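PDB 5DLE: Pts system, fructose-specific iiabc component from Borrelia burgdorferi, which probably forms the cytoplasmic IIB domain that relays a phosphate group from phosphohistidine to fructose as the sugar is taken up. Local coordinates for residues A16-P21 and I29-I34; A73-I78 and V91-A96. All coordinates share one frame; numbering follows the deposited sequence. Where two conformers were deposited one is given.

Interaction 1: residues A16-P21 and I29-I34; sequences AVTACP and IAAKKI
Thr18 sets its methyl against the flat peptide group joining Ala30 to Ala31. CG2 lies over one face of that plane, 3.8 Å from Ala31 N, with Ala30 CB and Ala31 CB flanking the methyl. This is the start of a beta-alpha-beta crossover: strand 13-19 runs out, helix 25-40 returns across the sheet, and strand 44-50 follows parallel to the first. The segment axes, 8.2 Å apart at their closest, make an angle of 152°, so the helix comes back nearly antiparallel to the strand. Such close backbones suit the small residues here, and Ala30 CB comes within 3.9 Å of Thr18 CG2. One helical turn on, Ile34 reaches the strand at two points: its CD1 meets Thr18 CG2 at 4.1 Å, while CG2 stands 4.3 Å from Ala16 CB. Cys20, just past the strand, occupies the position expected for the phosphorylated cysteine of a IIB domain. Thr18 OG1, set between its own backbone N and carbonyl carbon (chi1 69°), hydrogen-bonds to Thr27 O near the helix start and lies 3.8 Å from Ala31 CB.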
loop_
_atom_site.group_PDB
_atom_site.type_symbol
_atom_site.label_atom_id
_atom_site.label_comp_id
_atom_site.label_asym_id
_atom_site.label_seq_id
_atom_site.Cartn_x
_atom_site.Cartn_y
_atom_site.Cartn_z
ATOM N N ALA A 16 -15.475 -7.895 11.936
ATOM C CA ALA A 16 -15.304 -7.439 10.565
ATOM C C ALA A 16 -14.386 -8.392 9.818
ATOM O O ALA A 16 -13.557 -9.086 10.432
ATOM C CB ALA A 16 -14.701 -6.022 10.508
ATOM N N VAL A 17 -14.511 -8.401 8.480
ATOM C CA VAL A 17 -13.512 -9.032 7.614
ATOM C C VAL A 17 -13.056 -7.963 6.648
ATOM O O VAL A 17 -13.898 -7.278 6.051
ATOM C CB VAL A 17 -14.072 -10.226 6.813
ATOM C CG1 VAL A 17 -12.982 -10.852 5.957
ATOM C CG2 VAL A 17 -14.694 -11.284 7.728
ATOM N N THR A 18 -11.732 -7.831 6.465
ATOM C CA THR A 18 -11.239 -6.965 5.406
ATOM C C THR A 18 -10.488 -7.848 4.422
ATOM O O THR A 18 -9.760 -8.770 4.813
ATOM C CB THR A 18 -10.385 -5.834 5.921
ATOM O OG1 THR A 18 -9.130 -6.335 6.445
ATOM C CG2 THR A 18 -11.166 -5.011 6.984
ATOM N N ALA A 19 -10.706 -7.601 3.130
ATOM C CA ALA A 19 -10.112 -8.491 2.131
ATOM C C ALA A 19 -9.890 -7.713 0.854
ATOM O O ALA A 19 -10.838 -7.347 0.188
ATOM C CB ALA A 19 -11.015 -9.697 1.870
ATOM N N CYS A 20 -8.627 -7.471 0.520
ATOM C CA CYS A 20 -8.273 -6.873 -0.781
ATOM C C CYS A 20 -7.165 -7.740 -1.357
ATOM O O CYS A 20 -6.117 -7.893 -0.720
ATOM C CB CYS A 20 -7.844 -5.435 -0.579
ATOM S SG CYS A 20 -7.254 -4.745 -2.169
ATOM N N PRO A 21 -7.319 -8.254 -2.580
ATOM C CA PRO A 21 -6.300 -9.171 -3.112
ATOM C C PRO A 21 -5.180 -8.460 -3.865
ATOM O O PRO A 21 -4.630 -9.018 -4.813
ATOM C CB PRO A 21 -7.105 -10.061 -4.068
ATOM C CG PRO A 21 -8.159 -9.115 -4.601
ATOM C CD PRO A 21 -8.540 -8.223 -3.389
ATOM N N ILE A 29 -5.077 -1.280 6.023
ATOM C CA ILE A 29 -5.570 0.063 6.313
ATOM C C ILE A 29 -7.047 -0.013 6.714
ATOM O O ILE A 29 -7.479 0.637 7.675
ATOM C CB ILE A 29 -5.372 0.995 5.101
ATOM C CG1 ILE A 29 -3.870 1.211 4.857
ATOM C CG2 ILE A 29 -5.995 2.375 5.402
ATOM C CD1 ILE A 29 -3.597 1.840 3.468
ATOM N N ALA A 30 -7.860 -0.755 5.929
ATOM C CA ALA A 30 -9.268 -0.882 6.278
ATOM C C ALA A 30 -9.422 -1.462 7.676
ATOM O O ALA A 30 -10.242 -0.969 8.478
ATOM C CB ALA A 30 -10.005 -1.744 5.251
ATOM N N ALA A 31 -8.601 -2.463 8.007
ATOM C CA ALA A 31 -8.757 -3.096 9.327
ATOM C C ALA A 31 -8.438 -2.134 10.439
ATOM O O ALA A 31 -9.198 -2.032 11.422
ATOM C CB ALA A 31 -7.866 -4.332 9.432
ATOM N N LYS A 32 -7.324 -1.406 10.294
ATOM C CA LYS A 32 -6.886 -0.538 11.371
ATOM C C LYS A 32 -7.809 0.659 11.489
ATOM O O LYS A 32 -8.111 1.105 12.606
ATOM C CB LYS A 32 -5.435 -0.138 11.160
ATOM C CG LYS A 32 -4.806 0.604 12.296
ATOM C CD LYS A 32 -4.828 -0.177 13.649
ATOM C CE LYS A 32 -4.215 0.732 14.661
ATOM N NZ LYS A 32 -4.418 0.241 16.049
ATOM N N LYS A 33 -8.315 1.192 10.377
ATOM C CA LYS A 33 -9.253 2.307 10.504
ATOM C C LYS A 33 -10.556 1.847 11.131
ATOM O O LYS A 33 -11.143 2.580 11.946
ATOM C CB LYS A 33 -9.512 2.974 9.160
ATOM C CG LYS A 33 -8.261 3.649 8.664
ATOM C CD LYS A 33 -8.534 4.557 7.520
ATOM C CE LYS A 33 -8.985 5.943 7.992
ATOM N NZ LYS A 33 -8.899 6.836 6.776
ATOM N N ILE A 34 -11.026 0.644 10.775
ATOM C CA ILE A 34 -12.256 0.135 11.410
ATOM C C ILE A 34 -12.024 -0.072 12.904
ATOM O O ILE A 34 -12.886 0.282 13.723
ATOM C CB ILE A 34 -12.702 -1.165 10.716
ATOM C CG1 ILE A 34 -13.286 -0.828 9.339
ATOM C CG2 ILE A 34 -13.760 -1.915 11.581
ATOM C CD1 ILE A 34 -13.507 -2.060 8.489
#

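Interaction 2: residues A73-I78 and V91-A96; sequences AVDKDI and VSTVKA
Asp75 lays its carboxylate across Thr93, the two side chains meeting at about a right angle, and both oxygens hold the same residue. OD2 accepts a short hydrogen bond of 2.5 Å from Thr93 OG1, and OD1 takes Thr93 N at 3.0 Å. Both donors arrive on the syn side, although the backbone N lies 33° out of the carboxylate plane. The rotation of Asp75, with CG beside its own backbone N (chi1 -55°), starts the turn of the group toward the threonine. A water extends the grip: it donates to Asp75 OD1 at 2.8 Å and accepts from Val94 N at 3.1 Å, so two amides of the first helical turn are satisfied by the carboxylate, one directly and one through water. Ser92, the N-cap, serves another, its OG accepting from Lys95 N at 3.0 Å. Thr93 OG1 also hydrogen-bonds to His26 ND1, which ties this helix start to the first turn of helix 25-40. Behind the polar cluster the backbones pair as parallel strands, Val74 N donating to Val91 O at 2.9 Å. Ala73 CB presses on Ala96 CB at 3.5 Å, tighter than usual for two carbons. Val94 of a neighbouring subunit packs on Asp75. Within the chain, strand 69-74 lies between strands 13-19 and 88-91; the short helix 93-98 leaves the outer strand and turns back over Ala73, on the face where Thr18 also lies, with its Ile97 against Ala30 of helix 25-40.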
loop_
_atom_site.group_PDB
_atom_site.type_symbol
_atom_site.label_atom_id
_atom_site.label_comp_id
_atom_site.label_asym_id
_atom_site.label_seq_id
_atom_site.Cartn_x
_atom_site.Cartn_y
_atom_site.Cartn_z
ATOM N N ALA A 73 -15.474 -5.491 4.574
ATOM C CA ALA A 73 -14.866 -4.478 3.725
ATOM C C ALA A 73 -13.999 -5.269 2.740
ATOM O O ALA A 73 -12.844 -5.599 3.036
ATOM C CB ALA A 73 -14.062 -3.470 4.558
ATOM N N VAL A 74 -14.581 -5.609 1.576
ATOM C CA VAL A 74 -14.021 -6.656 0.731
ATOM C C VAL A 74 -14.045 -6.208 -0.710
ATOM O O VAL A 74 -14.988 -5.537 -1.161
ATOM C CB VAL A 74 -14.748 -8.008 0.908
ATOM C CG1 VAL A 74 -14.629 -8.478 2.364
ATOM C CG2 VAL A 74 -16.250 -7.894 0.602
ATOM N N ASP A 75 -12.982 -6.596 -1.418
ATOM C CA ASP A 75 -12.874 -6.399 -2.853
ATOM C C ASP A 75 -12.735 -7.727 -3.566
ATOM O O ASP A 75 -12.144 -7.782 -4.656
ATOM C CB ASP A 75 -11.651 -5.560 -3.190
ATOM C CG ASP A 75 -11.619 -4.221 -2.458
ATOM O OD1 ASP A 75 -12.679 -3.572 -2.283
ATOM O OD2 ASP A 75 -10.499 -3.768 -2.152
ATOM N N LYS A 76 -13.188 -8.803 -2.946
ATOM C CA LYS A 76 -13.233 -10.137 -3.521
ATOM C C LYS A 76 -14.341 -10.871 -2.784
ATOM O O LYS A 76 -14.775 -10.442 -1.711
ATOM C CB LYS A 76 -11.890 -10.869 -3.390
ATOM C CG LYS A 76 -11.478 -11.152 -1.942
ATOM C CD LYS A 76 -10.236 -12.040 -1.894
ATOM C CE LYS A 76 -10.163 -12.814 -0.574
ATOM N NZ LYS A 76 -8.933 -13.661 -0.448
ATOM N N ASP A 77 -14.819 -11.961 -3.379
ATOM C CA ASP A 77 -15.834 -12.768 -2.709
ATOM C C ASP A 77 -15.195 -13.537 -1.567
ATOM O O ASP A 77 -14.082 -14.049 -1.696
ATOM C CB ASP A 77 -16.490 -13.724 -3.703
ATOM C CG ASP A 77 -17.382 -13.007 -4.704
ATOM O OD1 ASP A 77 -17.998 -11.980 -4.344
ATOM O OD2 ASP A 77 -17.487 -13.477 -5.854
ATOM N N ILE A 78 -15.881 -13.578 -0.413
ATOM C CA ILE A 78 -15.423 -14.352 0.734
ATOM C C ILE A 78 -16.578 -15.266 1.135
ATOM O O ILE A 78 -17.688 -15.152 0.609
ATOM C CB ILE A 78 -14.987 -13.465 1.924
ATOM C CG1 ILE A 78 -16.192 -12.690 2.459
ATOM C CG2 ILE A 78 -13.869 -12.472 1.508
ATOM C CD1 ILE A 78 -15.928 -12.109 3.804
ATOM N N VAL A 91 -19.190 -3.452 2.146
ATOM C CA VAL A 91 -18.672 -2.298 1.420
ATOM C C VAL A 91 -17.328 -2.677 0.826
ATOM O O VAL A 91 -16.745 -3.722 1.129
ATOM C CB VAL A 91 -18.519 -1.054 2.329
ATOM C CG1 VAL A 91 -19.906 -0.648 2.907
ATOM C CG2 VAL A 91 -17.557 -1.342 3.469
ATOM N N SER A 92 -16.866 -1.829 -0.077
ATOM C CA SER A 92 -15.533 -2.002 -0.629
ATOM C C SER A 92 -14.488 -1.571 0.384
ATOM O O SER A 92 -14.788 -0.859 1.328
ATOM C CB SER A 92 -15.397 -1.142 -1.887
ATOM O OG SER A 92 -15.483 0.246 -1.529
ATOM N N THR A 93 -13.223 -1.957 0.150
ATOM C CA THR A 93 -12.193 -1.408 1.035
ATOM C C THR A 93 -12.040 0.101 0.893
ATOM O O THR A 93 -11.792 0.788 1.888
ATOM C CB THR A 93 -10.840 -2.099 0.877
ATOM O OG1 THR A 93 -10.284 -1.901 -0.430
ATOM C CG2 THR A 93 -10.884 -3.579 1.248
ATOM N N VAL A 94 -12.177 0.661 -0.325
ATOM C CA VAL A 94 -12.099 2.104 -0.499
ATOM C C VAL A 94 -13.144 2.807 0.366
ATOM O O VAL A 94 -12.848 3.807 1.029
ATOM C CB VAL A 94 -12.261 2.444 -1.996
ATOM C CG1 VAL A 94 -12.565 3.893 -2.178
ATOM C CG2 VAL A 94 -10.984 2.099 -2.722
ATOM N N LYS A 95 -14.390 2.307 0.364
ATOM C CA LYS A 95 -15.421 2.987 1.144
ATOM C C LYS A 95 -15.152 2.837 2.634
ATOM O O LYS A 95 -15.316 3.792 3.405
ATOM C CB LYS A 95 -16.793 2.436 0.780
ATOM N N ALA A 96 -14.700 1.652 3.058
ATOM C CA ALA A 96 -14.402 1.446 4.478
ATOM C C ALA A 96 -13.265 2.359 4.932
ATOM O O ALA A 96 -13.240 2.837 6.082
ATOM C CB ALA A 96 -14.058 -0.015 4.736
HETATM O O HOH W 1 -12.100 -0.926 -2.968
#

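From the N terminus, interaction 1 comes first: segments 16-21 and 29-34, on strand 13-19 and helix 25-40, meet across seven intervening residues, closing the turn after Cys20 together with the first turn of helix 25-40. The chain then adds strands 44-50 and 55-56 and helix 61-66 before strand 69-74 opens interaction 2, which closes the twelve-residue connection between 73-78 and 91-96. The contacts are thus in series, neither nested nor crossed, yet their centres lie only about 8 Å apart. Strands 13-19 and 69-74 are sheet neighbours, joined by probable hydrogen bonds from Ala73 N to Val17 O and, just past the strand, from Asp75 N to Ala19 O. Cys20 SG packs 3.4 Å from Asp75 OD2 where the two strands end.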